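Local atomic coordinates of cadherin-related family member 2 (Mus musculus, PDB entry 5CYX), a protein that probably mediates calcium-dependent adhesion between neighbouring microvilli by pairing with CDHR5, and so controls how microvilli pack at the apical surface of epithelial cells. Residues 149-152 with 153-156. Sequence-based numbering, arbitrary orientation.
Sequences PSTA and NSNN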
ATOM      1  N   PRO A 149      -7.085   9.770 -19.812  1.00 62.84           N
ATOM      2  CA  PRO A 149      -6.227   9.481 -20.973  1.00 65.54           C
ATOM      3  C   PRO A 149      -5.128   8.447 -20.690  1.00 66.83           C
ATOM      4  O   PRO A 149      -4.615   8.415 -19.553  1.00 65.50           O
ATOM      5  CB  PRO A 149      -5.576  10.845 -21.264  1.00 65.37           C
ATOM      6  CG  PRO A 149      -5.542  11.509 -19.926  1.00 64.02           C
ATOM      7  CD  PRO A 149      -6.819  11.106 -19.251  1.00 62.79           C
ATOM      8  N   SER A 150      -4.805   7.637 -21.713  1.00 68.75           N
ATOM      9  CA  SER A 150      -3.740   6.602 -21.669  1.00 70.94           C
ATOM     10  C   SER A 150      -2.381   7.120 -22.133  1.00 71.95           C
ATOM     11  O   SER A 150      -2.179   7.333 -23.328  1.00 72.72           O
ATOM     12  CB  SER A 150      -4.054   5.399 -22.577  1.00 71.61           C
ATOM     13  OG  SER A 150      -5.304   4.832 -22.308  1.00 70.64           O
ATOM     14  N   THR A 151      -1.475   7.308 -21.182  1.00 70.67           N
ATOM     15  CA  THR A 151      -0.066   7.627 -21.439  1.00 72.14           C
ATOM     16  C   THR A 151       0.764   6.736 -20.496  1.00 73.58           C
ATOM     17  O   THR A 151       0.225   6.212 -19.496  1.00 70.90           O
ATOM     18  CB  THR A 151       0.230   9.123 -21.158  1.00 71.76           C
ATOM     19  OG1 THR A 151      -0.104   9.447 -19.790  1.00 69.00           O
ATOM     20  CG2 THR A 151      -0.577  10.027 -22.089  1.00 71.86           C
ATOM     21  N   ALA A 152       2.050   6.543 -20.803  1.00 76.02           N
ATOM     22  CA  ALA A 152       2.969   5.833 -19.892  1.00 76.52           C
ATOM     23  C   ALA A 152       2.781   6.344 -18.440  1.00 76.98           C
ATOM     24  O   ALA A 152       2.715   5.562 -17.460  1.00 75.71           O
ATOM     25  CB  ALA A 152       4.415   6.016 -20.340  1.00 77.65           C
ATOM     26  N   ASN A 153       2.649   7.664 -18.339  1.00 76.28           N
ATOM     27  CA  ASN A 153       2.483   8.333 -17.070  1.00 75.62           C
ATOM     28  C   ASN A 153       1.097   8.116 -16.399  1.00 70.84           C
ATOM     29  O   ASN A 153       1.030   7.968 -15.183  1.00 68.64           O
ATOM     30  CB  ASN A 153       2.823   9.823 -17.237  1.00 77.35           C
ATOM     31  CG  ASN A 153       2.370  10.656 -16.067  1.00 81.08           C
ATOM     32  OD1 ASN A 153       2.618  10.328 -14.886  1.00 80.21           O
ATOM     33  ND2 ASN A 153       1.679  11.750 -16.380  1.00 82.52           N
ATOM     34  N   SER A 154       0.008   8.097 -17.164  1.00 67.33           N
ATOM     35  CA  SER A 154      -1.325   7.902 -16.573  1.00 63.52           C
ATOM     36  C   SER A 154      -1.459   6.459 -16.029  1.00 61.24           C
ATOM     37  O   SER A 154      -2.004   6.231 -14.941  1.00 58.20           O
ATOM     38  CB  SER A 154      -2.453   8.272 -17.562  1.00 63.86           C
ATOM     39  OG  SER A 154      -2.547   7.392 -18.685  1.00 63.92           O
ATOM     40  N   ASN A 155      -0.890   5.504 -16.756  1.00 60.21           N
ATOM     41  CA  ASN A 155      -0.870   4.101 -16.312  1.00 60.30           C
ATOM     42  C   ASN A 155       0.053   3.775 -15.114  1.00 57.81           C
ATOM     43  O   ASN A 155       0.002   2.681 -14.580  1.00 58.31           O
ATOM     44  CB  ASN A 155      -0.535   3.201 -17.509  1.00 62.64           C
ATOM     45  CG  ASN A 155      -1.657   3.216 -18.552  1.00 64.75           C
ATOM     46  OD1 ASN A 155      -2.646   2.491 -18.419  1.00 67.21           O
ATOM     47  ND2 ASN A 155      -1.544   4.096 -19.546  1.00 65.58           N
ATOM     48  N   ASN A 156       0.941   4.696 -14.753  1.00 55.95           N
ATOM     49  CA  ASN A 156       1.789   4.583 -13.563  1.00 54.56           C
ATOM     50  C   ASN A 156       1.168   5.295 -12.325  1.00 51.86           C
ATOM     51  O   ASN A 156       1.694   5.187 -11.226  1.00 52.85           O
ATOM     52  CB  ASN A 156       3.097   5.308 -13.839  1.00 55.41           C
ATOM     53  CG  ASN A 156       4.147   5.044 -12.752  1.00 56.49           C
ATOM     54  OD1 ASN A 156       4.357   3.913 -12.392  1.00 56.35           O
ATOM     55  ND2 ASN A 156       4.781   6.089 -12.230  1.00 56.74           N
TER
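Ser154 and Thr151 exchange side-chain-to-backbone hydrogen bonds within the loop that joins strands 140-148 and 158-160 in the second cadherin repeat. Thr151 N donates to Ser154 OG at 2.7 Å, and Ser154 N returns a bond of 3.0 Å to Thr151 OG1. This reciprocity recalls a capping box, here at a single helical turn lacking the regular bond pattern. The hydroxyl of Ser154 sits between its own backbone N and carbonyl carbon (chi1 68°), which turns it back toward the preceding chain. There it serves two partners at once, accepting from Thr151 N while donating to the carbonyl of Pro149, the residue that follows a cis peptide bond. The Ser154 OG to Pro149 O separation, 2.5 Å, is very short, and its exact length deserves caution. Replacing Ser154 by an alanine would probably leave Pro149 O without this donor and Thr151 N without its acceptor, loosening the link between the cis-proline segment and the turn.

Thr151 O is gripped twice by Asn155. The backbone N of Asn155 reaches it at 3.0 Å, almost straight at the hydrogen (174°), whereas Asn155 ND2 approaches at 2.8 Å from above the carbonyl plane, 51° out of it. Thr151 O nevertheless lies near the plane of the Asn155 amide, with CG of Asn155 beside its own backbone N and the side chain folded back toward Thr151.

Ser150 OG is held by Val147 O, and Asn156 ND2 by Asp170, while Tyr181 on strand 180-189 packs against Pro149 and Ser154. None of the eight residues belongs to a calcium site. Neutral hydroxyls, amides and peptide groups do the joining within this loop; buried Ser154 matches both a peptide donor and a peptide acceptor, tying the turn to the chain just after strand 140-148 without any ion pair.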